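Local structure of scyllo-inositol 2-dehydrogenase (NADP(+)) IolW (Bacillus subtilis subsp. subtilis, 3GDO) at residues 202-214 with 223-235. The protein catalyses the reversible NADPH-dependent reduction of scyllo-inosose to scyllo-inositol and cannot use NADH in place of NADPH. Sequence-based numbering, arbitrary orientation.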
# COMPACT_ATOMS: atom_id res chain seq x y z
N ALA B 202 -2.67 -15.50 8.54
CA ALA B 202 -3.65 -16.27 7.79
C ALA B 202 -5.00 -15.55 7.91
O ALA B 202 -5.64 -15.56 8.96
CB ALA B 202 -3.73 -17.66 8.38
N GLN B 203 -5.41 -14.89 6.83
CA GLN B 203 -6.75 -14.33 6.72
C GLN B 203 -7.87 -15.33 6.48
O GLN B 203 -8.99 -15.12 6.92
CB GLN B 203 -6.79 -13.32 5.59
CG GLN B 203 -6.69 -11.92 6.08
CD GLN B 203 -6.67 -10.90 4.97
OE1 GLN B 203 -6.37 -11.21 3.80
NE2 GLN B 203 -6.99 -9.67 5.33
N ARG B 204 -7.58 -16.38 5.72
CA ARG B 204 -8.66 -17.24 5.24
C ARG B 204 -9.26 -18.08 6.37
O ARG B 204 -8.59 -18.40 7.37
CB ARG B 204 -8.23 -18.09 4.06
CG ARG B 204 -8.09 -17.27 2.79
CD ARG B 204 -7.46 -18.08 1.68
NE ARG B 204 -6.20 -18.69 2.09
CZ ARG B 204 -5.51 -19.56 1.36
NH1 ARG B 204 -5.95 -19.94 0.17
NH2 ARG B 204 -4.39 -20.07 1.84
N GLU B 205 -10.54 -18.42 6.18
CA GLU B 205 -11.39 -19.03 7.20
C GLU B 205 -10.75 -20.20 7.96
O GLU B 205 -10.71 -20.19 9.20
CB GLU B 205 -12.74 -19.45 6.61
CG GLU B 205 -13.89 -19.25 7.60
CD GLU B 205 -15.02 -20.28 7.44
OE1 GLU B 205 -15.55 -20.44 6.30
OE2 GLU B 205 -15.37 -20.95 8.44
N ASN B 206 -10.26 -21.20 7.24
CA ASN B 206 -9.67 -22.35 7.93
C ASN B 206 -8.16 -22.49 7.75
O ASN B 206 -7.62 -23.58 7.88
CB ASN B 206 -10.40 -23.63 7.49
CG ASN B 206 -11.84 -23.68 8.02
OD1 ASN B 206 -12.80 -23.45 7.27
ND2 ASN B 206 -11.98 -23.94 9.31
N ALA B 207 -7.49 -21.38 7.46
CA ALA B 207 -6.08 -21.38 7.00
C ALA B 207 -5.04 -21.95 7.98
O ALA B 207 -5.01 -21.57 9.16
CB ALA B 207 -5.67 -19.95 6.56
N GLU B 208 -4.17 -22.81 7.46
CA GLU B 208 -3.06 -23.42 8.21
C GLU B 208 -1.80 -22.57 8.15
O GLU B 208 -1.07 -22.42 9.14
CB GLU B 208 -2.70 -24.79 7.61
CG GLU B 208 -3.77 -25.87 7.72
CD GLU B 208 -3.97 -26.35 9.16
OE1 GLU B 208 -4.67 -25.65 9.95
OE2 GLU B 208 -3.43 -27.44 9.50
N THR B 209 -1.52 -22.06 6.96
CA THR B 209 -0.27 -21.40 6.71
C THR B 209 -0.51 -19.91 6.42
O THR B 209 -1.66 -19.46 6.27
CB THR B 209 0.43 -22.08 5.54
OG1 THR B 209 -0.49 -22.15 4.45
CG2 THR B 209 0.88 -23.55 5.92
N VAL B 210 0.57 -19.14 6.37
CA VAL B 210 0.50 -17.75 6.02
C VAL B 210 -0.14 -17.56 4.65
O VAL B 210 0.22 -18.24 3.69
CB VAL B 210 1.92 -17.14 6.01
CG1 VAL B 210 1.89 -15.73 5.40
CG2 VAL B 210 2.51 -17.17 7.47
N ASP B 211 -1.06 -16.61 4.56
CA ASP B 211 -1.69 -16.25 3.26
C ASP B 211 -1.82 -14.72 3.06
O ASP B 211 -2.34 -14.22 2.03
CB ASP B 211 -3.05 -16.98 3.10
CG ASP B 211 -4.13 -16.49 4.08
OD1 ASP B 211 -4.06 -15.33 4.57
OD2 ASP B 211 -5.09 -17.27 4.35
N TYR B 212 -1.27 -13.99 4.03
CA TYR B 212 -1.23 -12.55 4.02
C TYR B 212 0.08 -12.05 4.62
O TYR B 212 0.51 -12.50 5.70
CB TYR B 212 -2.43 -12.01 4.84
CG TYR B 212 -2.43 -10.52 5.00
CD1 TYR B 212 -3.26 -9.71 4.21
CD2 TYR B 212 -1.59 -9.90 5.93
CE1 TYR B 212 -3.25 -8.31 4.35
CE2 TYR B 212 -1.53 -8.54 6.06
CZ TYR B 212 -2.36 -7.74 5.26
OH TYR B 212 -2.34 -6.39 5.46
N PHE B 213 0.71 -11.10 3.95
CA PHE B 213 1.87 -10.43 4.52
C PHE B 213 1.90 -8.98 4.09
O PHE B 213 1.52 -8.61 2.94
CB PHE B 213 3.20 -11.15 4.13
CG PHE B 213 3.48 -11.13 2.65
CD1 PHE B 213 4.08 -10.01 2.05
CD2 PHE B 213 3.11 -12.19 1.85
CE1 PHE B 213 4.30 -9.98 0.68
CE2 PHE B 213 3.30 -12.16 0.49
CZ PHE B 213 3.93 -11.06 -0.10
N HIS B 214 2.37 -8.17 5.01
CA HIS B 214 2.63 -6.77 4.75
C HIS B 214 3.98 -6.41 5.40
O HIS B 214 4.11 -6.42 6.63
CB HIS B 214 1.51 -5.92 5.38
CG HIS B 214 1.54 -4.51 4.92
ND1 HIS B 214 2.45 -3.58 5.41
CD2 HIS B 214 0.86 -3.89 3.92
CE1 HIS B 214 2.28 -2.44 4.76
NE2 HIS B 214 1.33 -2.60 3.84
N GLN B 223 11.36 4.14 1.81
CA GLN B 223 10.51 3.11 2.47
C GLN B 223 10.06 2.14 1.41
O GLN B 223 9.54 2.56 0.36
CB GLN B 223 9.30 3.74 3.19
CG GLN B 223 9.70 4.68 4.32
CD GLN B 223 10.26 3.92 5.52
OE1 GLN B 223 9.69 2.93 5.97
NE2 GLN B 223 11.41 4.36 6.02
N ALA B 224 10.33 0.86 1.64
CA ALA B 224 9.98 -0.19 0.68
C ALA B 224 8.87 -0.95 1.35
O ALA B 224 9.03 -1.38 2.51
CB ALA B 224 11.19 -1.10 0.38
N ILE B 225 7.74 -1.11 0.65
CA ILE B 225 6.55 -1.70 1.27
C ILE B 225 6.19 -2.90 0.40
O ILE B 225 5.95 -2.71 -0.79
CB ILE B 225 5.33 -0.73 1.29
CG1 ILE B 225 5.61 0.63 1.96
CG2 ILE B 225 4.04 -1.46 1.81
CD1 ILE B 225 6.10 0.61 3.34
N LEU B 226 6.14 -4.11 0.97
CA LEU B 226 5.91 -5.32 0.17
C LEU B 226 4.79 -6.09 0.80
O LEU B 226 4.84 -6.39 2.01
CB LEU B 226 7.16 -6.21 0.12
CG LEU B 226 8.45 -5.54 -0.32
CD1 LEU B 226 9.65 -6.43 0.06
CD2 LEU B 226 8.42 -5.26 -1.81
N TYR B 227 3.75 -6.35 0.01
CA TYR B 227 2.54 -6.90 0.59
C TYR B 227 1.81 -7.77 -0.39
O TYR B 227 2.01 -7.68 -1.61
CB TYR B 227 1.64 -5.78 1.14
CG TYR B 227 1.04 -4.86 0.11
CD1 TYR B 227 -0.21 -5.15 -0.44
CD2 TYR B 227 1.74 -3.70 -0.32
CE1 TYR B 227 -0.77 -4.31 -1.38
CE2 TYR B 227 1.17 -2.84 -1.28
CZ TYR B 227 -0.10 -3.15 -1.80
OH TYR B 227 -0.71 -2.35 -2.74
N GLY B 228 0.94 -8.61 0.15
CA GLY B 228 0.29 -9.65 -0.63
C GLY B 228 -0.85 -10.21 0.18
O GLY B 228 -0.68 -10.52 1.38
N GLY B 229 -2.03 -10.31 -0.44
CA GLY B 229 -3.14 -11.10 0.15
C GLY B 229 -3.68 -12.21 -0.72
O GLY B 229 -3.35 -12.31 -1.92
N SER B 230 -4.50 -13.08 -0.11
CA SER B 230 -5.07 -14.21 -0.83
C SER B 230 -6.60 -14.13 -1.03
O SER B 230 -7.20 -15.09 -1.52
CB SER B 230 -4.69 -15.52 -0.12
OG SER B 230 -3.31 -15.74 -0.10
N ILE B 231 -7.22 -13.01 -0.66
CA ILE B 231 -8.66 -12.80 -0.87
C ILE B 231 -8.78 -11.47 -1.55
O ILE B 231 -9.30 -10.53 -0.99
CB ILE B 231 -9.48 -12.78 0.47
CG1 ILE B 231 -8.92 -13.81 1.47
CG2 ILE B 231 -10.99 -13.03 0.17
CD1 ILE B 231 -9.57 -13.81 2.83
N VAL B 232 -8.27 -11.41 -2.78
CA VAL B 232 -8.16 -10.16 -3.48
C VAL B 232 -8.75 -10.32 -4.87
O VAL B 232 -8.05 -10.73 -5.79
CB VAL B 232 -6.67 -9.63 -3.57
CG1 VAL B 232 -6.62 -8.33 -4.42
CG2 VAL B 232 -6.07 -9.34 -2.23
N PRO B 233 -10.06 -10.00 -5.03
CA PRO B 233 -10.69 -10.21 -6.35
C PRO B 233 -9.99 -9.43 -7.46
O PRO B 233 -9.80 -9.95 -8.53
CB PRO B 233 -12.14 -9.71 -6.12
CG PRO B 233 -12.41 -10.17 -4.73
CD PRO B 233 -11.07 -9.81 -3.97
N ALA B 234 -9.61 -8.19 -7.21
CA ALA B 234 -8.88 -7.47 -8.27
C ALA B 234 -7.69 -6.77 -7.68
O ALA B 234 -7.78 -6.21 -6.58
CB ALA B 234 -9.77 -6.47 -8.99
N ASN B 235 -6.57 -6.87 -8.41
CA ASN B 235 -5.29 -6.34 -7.98
C ASN B 235 -5.19 -4.86 -8.28
O ASN B 235 -5.65 -4.37 -9.32
CB ASN B 235 -4.11 -7.07 -8.68
CG ASN B 235 -4.13 -8.60 -8.46
OD1 ASN B 235 -4.32 -9.07 -7.35
ND2 ASN B 235 -3.96 -9.38 -9.55
O HOH W 1 -6.76 -10.68 1.19
O HOH W 2 -5.17 -13.45 2.55
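At the open end of the beta hairpin formed by strands 212-219 and 222-228, Phe213 and Gly228 make an antiparallel hydrogen-bonded pair. Phe213 N gives a fairly straight bond to Gly228 O at 3.0 Å, and Gly228 N returns one to Phe213 O. With its CG between backbone N and carbonyl carbon (chi1 63°), the Phe213 ring folds across the partner strand, one face over Gly228, whose CA lies 4.2 Å from the ring centroid in a CH-pi contact; a CB on Gly228 would run into CZ. On the opposite sheet face, His214 lies alongside Tyr227, the rings nearly parallel but slid apart, with CD2 of His214 3.5 Å from Tyr227 CB. The hairpin belongs to the large, mixed sheet of the C-terminal alpha/beta domain of this Gfo/Idh/MocA enzyme, and His214 meets His214 of the second subunit. Beyond the strands, Ser230 OG donates to Asp211 O at 2.8 Å and also bonds Arg155. Asp211 ties its own loop together: OD1 accepts Gln203 N, while OD2 takes Arg204 N on its syn lone pair and Arg204 NE (2.9 Å, a salt bridge) from above the carboxylate plane. With an alanine in place of the aspartate, Arg204, though NH1 also bonds Arg157 O, would probably lose its carboxylate mate, and the N-H groups of Gln203 and Arg204 these acceptors. Ile231 CD1 packs against Arg204 CG at 3.8 Å. Two waters run from Gln203 OE1, one accepting from Ser230 N, the other from Ile231 N; Gln203 NE2 bonds Lys221 O of the second subunit.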